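Local coordinates for protein Polyphosphate:AMP phosphotransferase (Pseudomonas aeruginosa PAO1, PDB 3CZP) that transfers a phosphate from inorganic polyphosphate to AMP to make ADP, and less efficiently to GMP, with magnesium as cofactor, at residues A7-I13 / E214-Y220; A28-Q33 / L229-Q234; E86-W91 / W351-R357. All coordinates share one frame; numbering follows the deposited sequence.

Contact 1: residues A7-I13 / E214-Y220; sequences AEVGHSI and EGADERY
The Tyr220 ring carries His11 CB over its centre, 3.2 Å above the plane, a CH-pi contact almost on the ring normal, while the backbone N of Glu214 lies at the ring's edge. The imidazole continues outward from that methylene: its plane is tilted 20° from that of the phenol ring but slid aside, so overlap is slight and the Tyr220 OH comes over one imidazole face, toward the rim. At the imidazole's edge stands the Glu214 carboxylate, turned at a right angle to the ring. Its OE1 takes three hydrogen bonds: from His11 ND1 at 2.8 Å, nearly along the C-O axis and close to the ring plane; from Gly10 N at 2.9 Å, through the syn lone pair; and from His11 N, which comes from above the carboxylate plane. An extended side chain, with CG anti to the backbone N (chi1 -171°), carries the carboxylate out to these donors, and OE2 binds Gln160. Farther along, Asp217 caps the N-terminus of helix 218-238: OD2 accepts from Tyr220 N at 2.9 Å on one face of its plane and from Ile13 N at 3.0 Å on the other. Ile13 CD1 packs 4.1 Å from Tyr220 CD1. One water joins His11 O to Asp217 N. The two carboxylates thus bind the N-H groups of Gly10, His11 and Ile13 in the irregular 7-13 segment, fastening the lead-in to helix 15-39 onto the turn after strand 210-214; the three donors on OE1 would probably stabilise Glu214 as the anion.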
# COMPACT_ATOMS: atom_id res chain seq x y z
N ALA A 7 2.51 -1.77 -41.19
CA ALA A 7 3.68 -2.12 -40.40
C ALA A 7 4.19 -3.50 -40.87
O ALA A 7 4.79 -4.27 -40.08
CB ALA A 7 3.31 -2.15 -38.91
N GLU A 8 3.91 -3.83 -42.12
CA GLU A 8 4.42 -5.05 -42.73
C GLU A 8 5.22 -4.74 -43.99
O GLU A 8 5.70 -5.67 -44.65
CB GLU A 8 3.26 -6.02 -43.03
CG GLU A 8 2.68 -6.60 -41.76
CD GLU A 8 1.67 -7.68 -41.99
OE1 GLU A 8 1.32 -7.93 -43.14
OE2 GLU A 8 1.22 -8.28 -40.99
N VAL A 9 5.39 -3.44 -44.27
CA VAL A 9 6.11 -2.94 -45.46
C VAL A 9 7.65 -3.06 -45.29
O VAL A 9 8.40 -3.02 -46.28
CB VAL A 9 5.70 -1.45 -45.80
CG1 VAL A 9 6.53 -0.90 -47.03
CG2 VAL A 9 4.15 -1.33 -46.05
N GLY A 10 8.15 -3.20 -44.06
CA GLY A 10 9.59 -3.50 -43.85
C GLY A 10 10.45 -2.30 -43.47
O GLY A 10 11.58 -2.14 -43.98
N HIS A 11 9.93 -1.49 -42.55
CA HIS A 11 10.63 -0.29 -42.05
C HIS A 11 12.01 -0.64 -41.45
O HIS A 11 12.14 -1.63 -40.75
CB HIS A 11 9.80 0.43 -40.99
CG HIS A 11 8.44 0.85 -41.44
ND1 HIS A 11 7.36 0.00 -41.43
CD2 HIS A 11 7.97 2.06 -41.83
CE1 HIS A 11 6.28 0.66 -41.82
NE2 HIS A 11 6.62 1.92 -42.05
N SER A 12 13.01 0.19 -41.79
CA SER A 12 14.44 0.05 -41.46
C SER A 12 14.99 1.43 -41.14
O SER A 12 14.60 2.40 -41.79
CB SER A 12 15.26 -0.31 -42.71
OG SER A 12 15.39 -1.70 -42.90
N ILE A 13 15.99 1.50 -40.25
CA ILE A 13 16.79 2.72 -40.12
C ILE A 13 18.24 2.27 -40.05
O ILE A 13 18.59 1.35 -39.32
CB ILE A 13 16.41 3.55 -38.88
CG1 ILE A 13 14.99 4.09 -39.03
CG2 ILE A 13 17.39 4.71 -38.66
CD1 ILE A 13 14.49 4.83 -37.80
N GLU A 214 6.36 -1.64 -36.47
CA GLU A 214 6.99 -2.82 -37.06
C GLU A 214 8.29 -3.18 -36.33
O GLU A 214 9.20 -2.36 -36.16
CB GLU A 214 7.26 -2.60 -38.56
CG GLU A 214 7.72 -3.90 -39.23
CD GLU A 214 7.84 -3.82 -40.75
OE1 GLU A 214 7.47 -2.76 -41.32
OE2 GLU A 214 8.29 -4.83 -41.36
N GLY A 215 8.39 -4.43 -35.88
CA GLY A 215 9.47 -4.82 -34.99
C GLY A 215 10.63 -5.58 -35.61
O GLY A 215 11.51 -6.07 -34.89
N ALA A 216 10.65 -5.67 -36.93
CA ALA A 216 11.62 -6.49 -37.62
C ALA A 216 12.99 -5.81 -37.52
O ALA A 216 13.97 -6.48 -37.33
CB ALA A 216 11.19 -6.74 -39.06
N ASP A 217 13.01 -4.48 -37.59
CA ASP A 217 14.24 -3.72 -37.44
C ASP A 217 14.41 -3.11 -36.03
O ASP A 217 13.66 -2.23 -35.62
CB ASP A 217 14.37 -2.67 -38.56
CG ASP A 217 15.73 -2.02 -38.57
OD1 ASP A 217 16.74 -2.71 -38.82
OD2 ASP A 217 15.82 -0.79 -38.37
N GLU A 218 15.45 -3.57 -35.32
CA GLU A 218 15.74 -3.12 -33.95
C GLU A 218 15.88 -1.60 -33.90
O GLU A 218 15.32 -0.92 -33.03
CB GLU A 218 17.07 -3.69 -33.48
CG GLU A 218 17.14 -5.10 -33.03
CD GLU A 218 18.59 -5.44 -32.57
OE1 GLU A 218 19.57 -5.09 -33.28
OE2 GLU A 218 18.75 -6.01 -31.48
N ARG A 219 16.66 -1.06 -34.83
CA ARG A 219 16.88 0.39 -34.92
C ARG A 219 15.60 1.17 -35.17
O ARG A 219 15.26 2.10 -34.46
CB ARG A 219 17.90 0.72 -35.99
CG ARG A 219 19.26 0.22 -35.62
CD ARG A 219 20.29 0.62 -36.55
NE ARG A 219 21.44 -0.20 -36.26
CZ ARG A 219 21.86 -1.24 -36.97
NH1 ARG A 219 22.95 -1.89 -36.56
NH2 ARG A 219 21.25 -1.63 -38.08
N TYR A 220 14.85 0.80 -36.19
CA TYR A 220 13.58 1.46 -36.44
C TYR A 220 12.58 1.38 -35.25
O TYR A 220 11.91 2.35 -34.95
CB TYR A 220 12.91 0.84 -37.65
CG TYR A 220 11.50 1.31 -37.86
CD1 TYR A 220 11.24 2.51 -38.49
CD2 TYR A 220 10.44 0.57 -37.40
CE1 TYR A 220 9.97 2.96 -38.67
CE2 TYR A 220 9.14 1.01 -37.56
CZ TYR A 220 8.91 2.20 -38.25
OH TYR A 220 7.61 2.65 -38.39
O HOH W 1 10.86 -2.82 -38.32
O HOH W 2 18.97 -1.14 -39.70

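Contact 2: residues A28-Q33 / L229-Q234; sequences ALLEAQ and LLEGLQ
Two helices of the N-terminal PPK2 domain, 15-39 and 218-238, pack here as the first and last helices of a P-loop-type alpha/beta fold. Segments 28-33 and 229-234 run in the same general direction, with axes 10.0 Å apart at closest approach and crossing at 32°. Small residues face branched ones: Ala28 and Ala32 lie one helical turn apart and point toward the other helix, where Leu230 and Leu233 come to meet them. Leu230 CG is anti to the backbone N (chi1 -177°), which swings both methyls over Ala28; CD1 and CD2 each lie 3.7 Å from Ala28 CB, and CD1 also reaches 4.1 Å from Ala32 CB. One turn on, Leu233 CD2 rests 3.7 Å from Ala32 CB. Leu29 crosses Leu230 at a slant, with CD2 3.9 Å from Leu230 CB and a little farther from Leu229 CB. At the more polar margin a water bridges Ala28 O, 2.7 Å away, and Gln234 NE2, which also hydrogen-bonds a glycerol, probably from the crystallisation liquor. Inward, the side chains of Leu229 and Leu233 pack against strands 44-50 and 148-155, and Leu29 touches Trp66. Glu31 accepts from the backbone N atoms of Lys431 and Arg432 of the second subunit, so helix 15-39 lies between helices 56-66 and 218-238 and that subunit, while helix 218-238 covers the sheet.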
# COMPACT_ATOMS: atom_id res chain seq x y z
N ALA A 28 16.96 14.59 -24.85
CA ALA A 28 15.62 15.16 -24.83
C ALA A 28 14.67 14.31 -23.97
O ALA A 28 13.88 14.88 -23.23
CB ALA A 28 15.03 15.31 -26.26
N LEU A 29 14.78 12.97 -24.01
CA LEU A 29 13.97 12.14 -23.11
C LEU A 29 14.26 12.39 -21.63
O LEU A 29 13.35 12.66 -20.81
CB LEU A 29 14.06 10.64 -23.46
CG LEU A 29 13.28 10.20 -24.71
CD1 LEU A 29 13.75 8.75 -25.25
CD2 LEU A 29 11.79 10.20 -24.47
N LEU A 30 15.54 12.36 -21.30
CA LEU A 30 15.97 12.60 -19.96
C LEU A 30 15.48 13.94 -19.44
O LEU A 30 15.01 14.04 -18.29
CB LEU A 30 17.49 12.49 -19.87
CG LEU A 30 18.19 11.16 -19.77
CD1 LEU A 30 19.73 11.46 -19.78
CD2 LEU A 30 17.73 10.37 -18.57
N GLU A 31 15.55 14.98 -20.28
CA GLU A 31 15.01 16.29 -19.90
C GLU A 31 13.49 16.35 -19.71
O GLU A 31 12.99 17.13 -18.85
CB GLU A 31 15.45 17.35 -20.94
CG GLU A 31 16.94 17.68 -20.84
CD GLU A 31 17.29 18.46 -19.54
OE1 GLU A 31 16.87 19.64 -19.45
OE2 GLU A 31 17.95 17.90 -18.62
N ALA A 32 12.74 15.63 -20.56
CA ALA A 32 11.30 15.55 -20.50
C ALA A 32 10.95 14.78 -19.22
O ALA A 32 10.08 15.15 -18.50
CB ALA A 32 10.73 14.81 -21.76
N GLN A 33 11.65 13.69 -18.95
CA GLN A 33 11.41 12.91 -17.74
C GLN A 33 11.63 13.73 -16.46
O GLN A 33 10.88 13.61 -15.51
CB GLN A 33 12.28 11.66 -17.82
CG GLN A 33 11.99 10.63 -16.75
CD GLN A 33 12.88 9.49 -16.86
OE1 GLN A 33 14.03 9.68 -17.29
NE2 GLN A 33 12.41 8.30 -16.44
N LEU A 229 7.12 8.64 -27.73
CA LEU A 229 7.14 9.01 -26.32
C LEU A 229 7.56 10.49 -26.10
O LEU A 229 6.91 11.22 -25.34
CB LEU A 229 8.09 8.11 -25.56
CG LEU A 229 7.67 6.69 -25.23
CD1 LEU A 229 8.85 6.11 -24.42
CD2 LEU A 229 6.31 6.60 -24.43
N LEU A 230 8.67 10.92 -26.73
CA LEU A 230 9.14 12.29 -26.58
C LEU A 230 8.10 13.27 -27.02
O LEU A 230 7.82 14.24 -26.32
CB LEU A 230 10.48 12.54 -27.34
CG LEU A 230 11.03 13.94 -27.15
CD1 LEU A 230 11.56 14.14 -25.70
CD2 LEU A 230 12.09 14.22 -28.26
N GLU A 231 7.53 13.04 -28.19
CA GLU A 231 6.54 13.95 -28.75
C GLU A 231 5.35 14.10 -27.83
O GLU A 231 4.90 15.22 -27.54
CB GLU A 231 6.07 13.44 -30.11
CG GLU A 231 5.23 14.43 -30.87
CD GLU A 231 4.93 13.95 -32.31
OE1 GLU A 231 5.66 13.06 -32.85
OE2 GLU A 231 3.96 14.50 -32.90
N GLY A 232 4.84 12.95 -27.40
CA GLY A 232 3.67 12.91 -26.51
C GLY A 232 3.94 13.56 -25.17
O GLY A 232 3.13 14.30 -24.66
N LEU A 233 5.11 13.30 -24.58
CA LEU A 233 5.47 13.88 -23.32
C LEU A 233 5.75 15.38 -23.38
O LEU A 233 5.24 16.13 -22.55
CB LEU A 233 6.65 13.09 -22.74
CG LEU A 233 7.00 13.26 -21.27
CD1 LEU A 233 5.84 13.09 -20.30
CD2 LEU A 233 8.16 12.32 -20.92
N GLN A 234 6.47 15.84 -24.41
CA GLN A 234 6.71 17.28 -24.59
C GLN A 234 5.37 18.03 -24.72
O GLN A 234 5.17 19.03 -24.06
CB GLN A 234 7.65 17.53 -25.78
CG GLN A 234 9.10 17.05 -25.53
CD GLN A 234 10.05 17.46 -26.63
OE1 GLN A 234 9.67 17.53 -27.80
NE2 GLN A 234 11.29 17.71 -26.27
O HOH W 3 12.80 17.26 -23.79

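Contact 3: residues E86-W91 / W351-R357; sequences ERPPQW and WRHIPAR
Trp351 presents the edge of its indole to segment 86-91, and here the packing is close: Pro88 CB sits in the ring plane 4.0 Å from CZ3, and Pro88 CD lies 3.9 Å from Ile354 CG2. Trp91 approaches the CE3 edge of Trp351, Trp94 stacks on Trp351, and Ile404 of strand 404-412 backs both Pro88 and Ile354. At the far rim of the indole a water links Gln90 OE1 to Trp351 NE1. The other side is hydrated. Arg87, its CD packed on the ring face of Trp91 in its own segment, is set with one guanidinium face toward Ala356 CB; its NE makes a weak hydrogen bond to Ile354 O at 3.4 Å, reinforced by a water held between the two. Another water joins Glu86 O to Pro355 O. The backbone hydrogen bond from Arg357 N to Glu86 O is firmer, 3.0 Å and in the carbonyl plane. Arg87 NH1 is held by Glu83 O, and Arg352 forms a salt bridge with Glu340 of the second subunit. Type I turns at 88-91 and 351-354 thus meet at an interface between two fused PPK2 domains, joined by an apolar tryptophan-proline core with a hydrated margin.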
# COMPACT_ATOMS: atom_id res chain seq x y z
N GLU A 86 -7.85 -12.91 -4.95
CA GLU A 86 -9.03 -12.81 -4.06
C GLU A 86 -9.79 -11.46 -4.14
O GLU A 86 -10.71 -11.20 -3.35
CB GLU A 86 -8.59 -13.02 -2.61
CG GLU A 86 -8.08 -14.44 -2.32
CD GLU A 86 -9.06 -15.53 -2.74
OE1 GLU A 86 -10.29 -15.28 -2.69
OE2 GLU A 86 -8.60 -16.64 -3.14
N ARG A 87 -9.42 -10.65 -5.11
CA ARG A 87 -10.06 -9.37 -5.35
C ARG A 87 -10.50 -9.25 -6.84
O ARG A 87 -10.02 -9.99 -7.68
CB ARG A 87 -9.10 -8.26 -4.95
CG ARG A 87 -8.97 -8.12 -3.43
CD ARG A 87 -7.99 -7.08 -3.02
NE ARG A 87 -7.92 -6.92 -1.59
CZ ARG A 87 -7.31 -7.75 -0.75
NH1 ARG A 87 -6.76 -8.86 -1.17
NH2 ARG A 87 -7.37 -7.51 0.54
N PRO A 88 -11.39 -8.29 -7.17
CA PRO A 88 -11.78 -8.19 -8.57
C PRO A 88 -10.59 -7.95 -9.50
O PRO A 88 -9.58 -7.41 -9.04
CB PRO A 88 -12.75 -7.03 -8.58
CG PRO A 88 -13.22 -6.90 -7.10
CD PRO A 88 -12.09 -7.32 -6.30
N PRO A 89 -10.63 -8.52 -10.71
CA PRO A 89 -9.50 -8.48 -11.64
C PRO A 89 -8.85 -7.12 -11.84
O PRO A 89 -7.66 -7.09 -12.09
CB PRO A 89 -10.09 -8.98 -12.98
CG PRO A 89 -11.50 -9.33 -12.73
CD PRO A 89 -11.69 -9.42 -11.24
N GLN A 90 -9.63 -6.06 -11.80
CA GLN A 90 -9.14 -4.70 -12.03
C GLN A 90 -8.22 -4.15 -10.88
O GLN A 90 -7.32 -3.32 -11.12
CB GLN A 90 -10.33 -3.75 -12.23
CG GLN A 90 -9.94 -2.48 -13.05
CD GLN A 90 -11.11 -1.64 -13.50
OE1 GLN A 90 -11.54 -0.78 -12.75
NE2 GLN A 90 -11.57 -1.81 -14.77
N TRP A 91 -8.43 -4.65 -9.66
CA TRP A 91 -7.72 -4.19 -8.47
C TRP A 91 -6.21 -4.20 -8.64
O TRP A 91 -5.52 -3.28 -8.22
CB TRP A 91 -8.16 -5.06 -7.29
CG TRP A 91 -7.59 -4.66 -5.96
CD1 TRP A 91 -8.11 -3.72 -5.08
CD2 TRP A 91 -6.44 -5.21 -5.34
NE1 TRP A 91 -7.31 -3.66 -3.97
CE2 TRP A 91 -6.29 -4.57 -4.10
CE3 TRP A 91 -5.59 -6.25 -5.66
CZ2 TRP A 91 -5.26 -4.90 -3.21
CZ3 TRP A 91 -4.56 -6.57 -4.81
CH2 TRP A 91 -4.40 -5.91 -3.60
N TRP A 351 -10.54 1.77 -4.35
CA TRP A 351 -10.11 0.43 -4.74
C TRP A 351 -9.18 -0.23 -3.71
O TRP A 351 -9.13 -1.48 -3.58
CB TRP A 351 -9.45 0.48 -6.14
CG TRP A 351 -10.39 0.25 -7.29
CD1 TRP A 351 -10.89 1.22 -8.12
CD2 TRP A 351 -11.00 -0.98 -7.68
NE1 TRP A 351 -11.75 0.65 -9.03
CE2 TRP A 351 -11.80 -0.70 -8.80
CE3 TRP A 351 -10.94 -2.30 -7.20
CZ2 TRP A 351 -12.55 -1.70 -9.45
CZ3 TRP A 351 -11.68 -3.27 -7.84
CH2 TRP A 351 -12.46 -2.97 -8.96
N ARG A 352 -8.35 0.58 -3.08
CA ARG A 352 -7.32 0.13 -2.16
C ARG A 352 -7.97 -0.45 -0.93
O ARG A 352 -7.36 -1.20 -0.22
CB ARG A 352 -6.33 1.27 -1.79
CG ARG A 352 -6.91 2.21 -0.78
CD ARG A 352 -6.09 3.47 -0.50
NE ARG A 352 -4.77 3.22 0.10
CZ ARG A 352 -4.01 4.20 0.61
NH1 ARG A 352 -4.43 5.46 0.60
NH2 ARG A 352 -2.80 3.95 1.10
N HIS A 353 -9.22 -0.09 -0.69
CA HIS A 353 -9.98 -0.63 0.41
C HIS A 353 -10.98 -1.70 0.09
O HIS A 353 -11.72 -2.10 0.98
CB HIS A 353 -10.75 0.51 1.09
CG HIS A 353 -9.87 1.44 1.82
ND1 HIS A 353 -9.09 1.03 2.88
CD2 HIS A 353 -9.59 2.75 1.62
CE1 HIS A 353 -8.37 2.06 3.30
NE2 HIS A 353 -8.68 3.12 2.57
N ILE A 354 -11.01 -2.20 -1.14
CA ILE A 354 -12.03 -3.20 -1.51
C ILE A 354 -11.74 -4.51 -0.83
O ILE A 354 -10.61 -4.93 -0.79
CB ILE A 354 -12.09 -3.35 -3.03
CG1 ILE A 354 -12.77 -2.10 -3.62
CG2 ILE A 354 -12.69 -4.69 -3.46
CD1 ILE A 354 -14.23 -1.99 -3.29
N PRO A 355 -12.79 -5.18 -0.31
CA PRO A 355 -12.50 -6.42 0.43
C PRO A 355 -12.08 -7.62 -0.41
O PRO A 355 -12.51 -7.77 -1.55
CB PRO A 355 -13.82 -6.66 1.20
CG PRO A 355 -14.86 -6.00 0.36
CD PRO A 355 -14.21 -4.81 -0.26
N ALA A 356 -11.20 -8.43 0.13
CA ALA A 356 -10.99 -9.77 -0.39
C ALA A 356 -12.27 -10.62 -0.19
O ALA A 356 -13.15 -10.28 0.59
CB ALA A 356 -9.84 -10.41 0.29
N ARG A 357 -12.31 -11.78 -0.82
CA ARG A 357 -13.40 -12.71 -0.60
C ARG A 357 -13.55 -13.03 0.89
O ARG A 357 -12.58 -13.20 1.60
CB ARG A 357 -13.17 -14.02 -1.34
CG ARG A 357 -13.35 -13.89 -2.85
CD ARG A 357 -14.64 -14.55 -3.28
NE ARG A 357 -14.79 -14.45 -4.72
CZ ARG A 357 -14.71 -15.46 -5.59
NH1 ARG A 357 -14.51 -16.73 -5.18
NH2 ARG A 357 -14.85 -15.18 -6.89
O HOH W 4 -12.98 -9.53 -3.43
O HOH W 5 -8.05 -3.84 -1.19
O HOH W 6 -9.42 -5.47 2.08
O HOH W 7 -13.20 1.11 -11.64

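Contacts 1 and 2 both belong to the N-terminal PPK2 domain and share helix 218-238: contact 1 fixes its start, contact 2 its later turns, with centres 22 Å apart. Their chemistry follows their burial. Contact 1 is a surface contact, its centre about 37 Å from the centre of the chain, and relies on carboxylates and water; contact 2 is buried and almost wholly aliphatic. Contact 3, its centre about 10 Å from the centre of the chain, is nonetheless only partly buried and mixes both styles, aromatic packing with bridging waters. Of the three, it alone joins the two PPK2 domains, whereas the others hold helix 15-39 and its lead-in to the end of the first domain.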